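Local coordinates for acetoin utilization protein AcuB, putative (Vibrio cholerae, PDB 2O16) that is of unknown function but, as a putative acetoin utilization protein built from two CBS domains, possibly senses an adenosyl-type ligand, at residues Val91-Gly96 / Val114-Val119; Pro15-Arg20 / His38-Asp43. One frame throughout, in Å; residues are numbered along the deposited sequence.

Contact 1: residues Val91-Gly96 / Val114-Val119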
loop_
_atom_site.group_PDB
_atom_site.type_symbol
_atom_site.label_atom_id
_atom_site.label_comp_id
_atom_site.label_asym_id
_atom_site.label_seq_id
_atom_site.Cartn_x
_atom_site.Cartn_y
_atom_site.Cartn_z
ATOM N N VAL A 91 -4.794 -6.200 -6.044
ATOM C CA VAL A 91 -4.369 -7.210 -7.020
ATOM C C VAL A 91 -4.193 -8.548 -6.303
ATOM O O VAL A 91 -3.977 -8.572 -5.085
ATOM C CB VAL A 91 -3.041 -6.769 -7.712
ATOM C CG1 VAL A 91 -1.825 -6.811 -6.717
ATOM C CG2 VAL A 91 -2.717 -7.617 -8.972
ATOM N N ALA A 92 -4.267 -9.655 -7.042
ATOM C CA ALA A 92 -3.969 -10.993 -6.480
ATOM C C ALA A 92 -2.468 -11.289 -6.455
ATOM O O ALA A 92 -1.720 -10.785 -7.306
ATOM C CB ALA A 92 -4.722 -12.092 -7.272
ATOM N N PRO A 93 -1.998 -12.083 -5.463
ATOM C CA PRO A 93 -0.561 -12.367 -5.357
ATOM C C PRO A 93 0.062 -13.103 -6.542
ATOM O O PRO A 93 1.245 -12.962 -6.756
ATOM C CB PRO A 93 -0.468 -13.249 -4.109
ATOM C CG PRO A 93 -1.813 -13.848 -3.983
ATOM C CD PRO A 93 -2.744 -12.743 -4.380
ATOM N N GLN A 94 -0.724 -13.860 -7.305
ATOM C CA GLN A 94 -0.181 -14.596 -8.443
ATOM C C GLN A 94 -0.052 -13.724 -9.705
ATOM O O GLN A 94 0.481 -14.187 -10.730
ATOM C CB GLN A 94 -1.040 -15.841 -8.743
ATOM C CG GLN A 94 -2.449 -15.500 -9.240
ATOM C CD GLN A 94 -3.484 -15.333 -8.119
ATOM O OE1 GLN A 94 -3.140 -15.241 -6.922
ATOM N NE2 GLN A 94 -4.773 -15.325 -8.509
ATOM N N ALA A 95 -0.528 -12.472 -9.653
ATOM C CA ALA A 95 -0.471 -11.604 -10.843
ATOM C C ALA A 95 0.967 -11.442 -11.338
ATOM O O ALA A 95 1.893 -11.482 -10.541
ATOM C CB ALA A 95 -1.101 -10.246 -10.569
ATOM N N GLY A 96 1.145 -11.256 -12.648
ATOM C CA GLY A 96 2.481 -11.019 -13.196
ATOM C C GLY A 96 2.959 -9.626 -12.797
ATOM O O GLY A 96 2.181 -8.651 -12.814
ATOM N N VAL A 114 -2.186 -6.242 -2.000
ATOM C CA VAL A 114 -2.240 -7.569 -2.595
ATOM C C VAL A 114 -3.144 -8.389 -1.674
ATOM O O VAL A 114 -2.930 -8.461 -0.452
ATOM C CB VAL A 114 -0.812 -8.210 -2.658
ATOM C CG1 VAL A 114 -0.823 -9.624 -3.290
ATOM C CG2 VAL A 114 0.151 -7.281 -3.399
ATOM N N VAL A 115 -4.196 -8.956 -2.253
ATOM C CA VAL A 115 -5.213 -9.652 -1.464
ATOM C C VAL A 115 -5.442 -11.066 -2.025
ATOM O O VAL A 115 -5.428 -11.262 -3.236
ATOM C CB VAL A 115 -6.555 -8.877 -1.443
ATOM C CG1 VAL A 115 -6.410 -7.509 -0.671
ATOM C CG2 VAL A 115 -7.051 -8.630 -2.838
ATOM N N ALA A 116 -5.626 -12.029 -1.123
ATOM C CA ALA A 116 -5.987 -13.394 -1.486
ATOM C C ALA A 116 -7.200 -13.731 -0.621
ATOM O O ALA A 116 -7.121 -13.676 0.617
ATOM C CB ALA A 116 -4.850 -14.333 -1.218
ATOM N N LYS A 117 -8.324 -13.999 -1.273
ATOM C CA LYS A 117 -9.587 -14.336 -0.565
ATOM C C LYS A 117 -10.021 -13.250 0.422
ATOM O O LYS A 117 -10.379 -13.543 1.576
ATOM C CB LYS A 117 -9.429 -15.676 0.169
ATOM C CG LYS A 117 -9.199 -16.863 -0.774
ATOM C CD LYS A 117 -9.090 -18.153 0.039
ATOM C CE LYS A 117 -8.812 -19.386 -0.825
ATOM N NZ LYS A 117 -8.504 -20.591 0.026
ATOM N N ASP A 118 -9.989 -12.006 -0.045
ATOM C CA ASP A 118 -10.231 -10.810 0.780
ATOM C C ASP A 118 -9.146 -10.453 1.796
ATOM O O ASP A 118 -9.063 -9.261 2.173
ATOM C CB ASP A 118 -11.580 -10.864 1.509
ATOM C CG ASP A 118 -12.771 -10.659 0.596
ATOM O OD1 ASP A 118 -12.625 -10.195 -0.568
ATOM O OD2 ASP A 118 -13.887 -10.947 1.098
ATOM N N VAL A 119 -8.341 -11.439 2.234
ATOM C CA VAL A 119 -7.245 -11.193 3.217
ATOM C C VAL A 119 -6.083 -10.432 2.591
ATOM O O VAL A 119 -5.605 -10.797 1.508
ATOM C CB VAL A 119 -6.645 -12.493 3.818
ATOM C CG1 VAL A 119 -5.519 -12.160 4.845
ATOM C CG2 VAL A 119 -7.733 -13.351 4.472
#
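The carbonyl oxygen of Val-91 is gripped from strand 112-116. Val-115 N donates to Val-91 O over 2.9 Å, in a bond that lies nearly along the C=O axis. The CA-H of Val-114 reaches the same oxygen, with CA 3.2 Å from Val-91 O. The Val-91 backbone also hydrogen-bonds to that of Pro-113, which gives a single parallel bridge, Val-91 with Val-114. One residue on, the CA of Ala-92 directs its hydrogen at Val-115 O over 3.6 Å. Pro-93 has no N-H to offer, and its CD lies 3.3 Å from Val-115 O.

The side chain of Val-114 packs between Val-91 and Pro-93, one methyl to each. Its CG1, anti to the backbone N (chi1 -180°), meets Pro-93 CA at 3.4 Å. Its CG2 lies beside Val-91 CG1 at 3.9 Å, and these two side chains point the same way. Ala-116 CB lies 4.1 Å from both CG and CD of Pro-93. A type I turn from Ala-92 to Ala-95, with Pro-93 in it, carries the chain away from the strand towards helix 97-106. The contact closes a beta-alpha-beta-like crossover in the second CBS domain. Backbone pairing is therefore short here, and apolar packing takes over at the proline.

Contact 2: residues Pro15-Arg20 / His38-Asp43. With PO4 (phosphate ion), chain C.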
loop_
_atom_site.group_PDB
_atom_site.type_symbol
_atom_site.label_atom_id
_atom_site.label_comp_id
_atom_site.label_asym_id
_atom_site.label_seq_id
_atom_site.Cartn_x
_atom_site.Cartn_y
_atom_site.Cartn_z
ATOM N N PRO A 15 2.528 -6.256 5.881
ATOM C CA PRO A 15 2.584 -4.814 6.120
ATOM C C PRO A 15 1.873 -4.474 7.431
ATOM O O PRO A 15 0.990 -5.215 7.863
ATOM C CB PRO A 15 1.807 -4.217 4.944
ATOM C CG PRO A 15 0.897 -5.300 4.489
ATOM C CD PRO A 15 1.649 -6.600 4.754
ATOM N N HIS A 16 2.304 -3.396 8.054
ATOM C CA HIS A 16 1.635 -2.811 9.209
ATOM C C HIS A 16 0.315 -2.211 8.768
ATOM O O HIS A 16 0.256 -1.432 7.806
ATOM C CB HIS A 16 2.492 -1.731 9.844
ATOM C CG HIS A 16 3.718 -2.275 10.519
ATOM N ND1 HIS A 16 4.862 -2.608 9.822
ATOM C CD2 HIS A 16 3.972 -2.555 11.820
ATOM C CE1 HIS A 16 5.777 -3.057 10.670
ATOM N NE2 HIS A 16 5.260 -3.044 11.887
ATOM N N THR A 17 -0.716 -2.563 9.509
ATOM C CA THR A 17 -2.112 -2.197 9.188
ATOM C C THR A 17 -2.760 -1.546 10.417
ATOM O O THR A 17 -2.200 -1.579 11.530
ATOM C CB THR A 17 -2.915 -3.441 8.815
ATOM O OG1 THR A 17 -2.865 -4.363 9.905
ATOM C CG2 THR A 17 -2.333 -4.113 7.576
ATOM N N LEU A 18 -3.928 -0.953 10.229
ATOM C CA LEU A 18 -4.665 -0.341 11.348
ATOM C C LEU A 18 -6.137 -0.683 11.214
ATOM O O LEU A 18 -6.609 -0.877 10.083
ATOM C CB LEU A 18 -4.462 1.178 11.326
ATOM C CG LEU A 18 -3.077 1.660 11.819
ATOM C CD1 LEU A 18 -2.962 3.143 11.700
ATOM C CD2 LEU A 18 -2.740 1.215 13.291
ATOM N N LEU A 19 -6.862 -0.757 12.345
ATOM C CA LEU A 19 -8.341 -0.877 12.315
ATOM C C LEU A 19 -8.977 0.435 11.875
ATOM O O LEU A 19 -8.368 1.500 12.001
ATOM C CB LEU A 19 -8.899 -1.278 13.706
ATOM C CG LEU A 19 -8.410 -2.611 14.262
ATOM C CD1 LEU A 19 -8.822 -2.848 15.768
ATOM C CD2 LEU A 19 -8.861 -3.782 13.352
ATOM N N ARG A 20 -10.194 0.357 11.319
ATOM C CA ARG A 20 -10.862 1.539 10.727
ATOM C C ARG A 20 -11.281 2.583 11.742
ATOM O O ARG A 20 -11.591 3.733 11.382
ATOM C CB ARG A 20 -12.133 1.088 9.991
ATOM C CG ARG A 20 -13.192 0.459 10.931
ATOM C CD ARG A 20 -14.316 -0.254 10.145
ATOM N NE ARG A 20 -15.184 0.712 9.473
ATOM C CZ ARG A 20 -16.225 1.327 10.046
ATOM N NH1 ARG A 20 -16.545 1.109 11.318
ATOM N NH2 ARG A 20 -16.945 2.180 9.345
ATOM N N HIS A 38 2.183 4.436 3.518
ATOM C CA HIS A 38 0.953 3.735 3.164
ATOM C C HIS A 38 0.616 2.725 4.233
ATOM O O HIS A 38 1.459 1.892 4.571
ATOM C CB HIS A 38 1.098 3.025 1.797
ATOM C CG HIS A 38 1.388 3.963 0.675
ATOM N ND1 HIS A 38 2.675 4.340 0.338
ATOM C CD2 HIS A 38 0.562 4.661 -0.141
ATOM C CE1 HIS A 38 2.626 5.213 -0.653
ATOM N NE2 HIS A 38 1.359 5.437 -0.951
ATOM N N VAL A 39 -0.607 2.828 4.749
ATOM C CA VAL A 39 -1.099 1.964 5.812
ATOM C C VAL A 39 -2.455 1.419 5.377
ATOM O O VAL A 39 -3.439 2.164 5.349
ATOM C CB VAL A 39 -1.277 2.708 7.125
ATOM C CG1 VAL A 39 -1.784 1.762 8.230
ATOM C CG2 VAL A 39 0.074 3.388 7.549
ATOM N N PRO A 40 -2.486 0.131 5.046
ATOM C CA PRO A 40 -3.768 -0.511 4.787
ATOM C C PRO A 40 -4.659 -0.524 6.074
ATOM O O PRO A 40 -4.161 -0.662 7.230
ATOM C CB PRO A 40 -3.368 -1.928 4.359
ATOM C CG PRO A 40 -1.878 -1.831 3.993
ATOM C CD PRO A 40 -1.346 -0.805 4.914
ATOM N N ILE A 41 -5.951 -0.332 5.853
ATOM C CA ILE A 41 -6.977 -0.427 6.892
ATOM C C ILE A 41 -7.681 -1.779 6.754
ATOM O O ILE A 41 -8.167 -2.120 5.670
ATOM C CB ILE A 41 -8.023 0.718 6.726
ATOM C CG1 ILE A 41 -7.346 2.110 6.654
ATOM C CG2 ILE A 41 -9.130 0.621 7.796
ATOM C CD1 ILE A 41 -6.345 2.414 7.754
ATOM N N VAL A 42 -7.731 -2.563 7.833
ATOM C CA VAL A 42 -8.244 -3.938 7.745
ATOM C C VAL A 42 -9.246 -4.207 8.850
ATOM O O VAL A 42 -9.299 -3.450 9.826
ATOM C CB VAL A 42 -7.104 -4.986 7.844
ATOM C CG1 VAL A 42 -6.148 -4.869 6.637
ATOM C CG2 VAL A 42 -6.331 -4.824 9.196
ATOM N N ASP A 43 -10.043 -5.269 8.705
ATOM C CA ASP A 43 -10.917 -5.701 9.814
ATOM C C ASP A 43 -10.153 -6.699 10.693
ATOM O O ASP A 43 -8.984 -6.960 10.458
ATOM C CB ASP A 43 -12.270 -6.251 9.281
ATOM C CG ASP A 43 -12.158 -7.631 8.621
ATOM O OD1 ASP A 43 -11.084 -8.286 8.634
ATOM O OD2 ASP A 43 -13.191 -8.083 8.062
HETATM P P PO4 C . 6.161 3.633 1.032
HETATM O O1 PO4 C . 4.871 3.462 1.795
HETATM O O2 PO4 C . 5.797 4.338 -0.260
HETATM O O3 PO4 C . 7.002 4.565 1.875
HETATM O O4 PO4 C . 6.900 2.335 0.765
HETATM O O HOH W 1 1.958 -0.565 5.843
HETATM O O HOH W 2 -11.296 -2.295 11.098
#
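Leu-18 uses both of its backbone polar groups on strand 38-42. Leu-18 N donates to Pro-40 O over 3.0 Å. Leu-18 O accepts from Val-42 N, also at 3.0 Å, with the donor tilted 24° from the carbonyl plane. This is a single parallel bridge, Leu-18 with Ile-41.

Waters carry the pairing past both ends. His-16 O faces Pro-40, which has no N-H. A water donates instead to His-16 O at 2.7 Å and to His-38 O at 2.8 Å. At the other end the backbones have spread, and a second water accepts from Arg-20 N at 2.9 Å and donates to Val-42 O at 2.6 Å.

Val-39 CG1, anti to the backbone N (chi1 -179°), packs against Leu-18 CG, and helix 24-34 covers both residues through Leu-30. Thr-17 crosses Val-42 at about a right angle, its OG1 against CG2. His-38 ND1 donates almost straight to phosphate O1 at 2.8 Å. Thr-125, Ser-127 and Arg-37 N also hold this ion, which probably came from the crystallisation liquor. Its place between the two CBS domains is consistent with a nucleotide phosphate site. In this crossover the backbone groups are satisfied directly in the middle and through water at the ends.

Contacts 1 and 2 are counterparts in the two CBS domains. Each ties the chain before a helix to the strand after it, across helix 97-106 in contact 1 and helix 24-34 in contact 2. Their centres are about 16 Å apart, and they do not touch. Contact 1 lies at the surface, with Val-114 as its buried residue. Contact 2 is partly buried, with Val-39 to Val-42 inside and Leu-120 of the second domain against Pro-40. A proline interrupts the pairing in both, on the incoming chain in contact 1 and on the strand in contact 2. Contact 1 has one direct backbone hydrogen bond between its segments and contact 2 has two, plus bridging waters and a phosphate nearby.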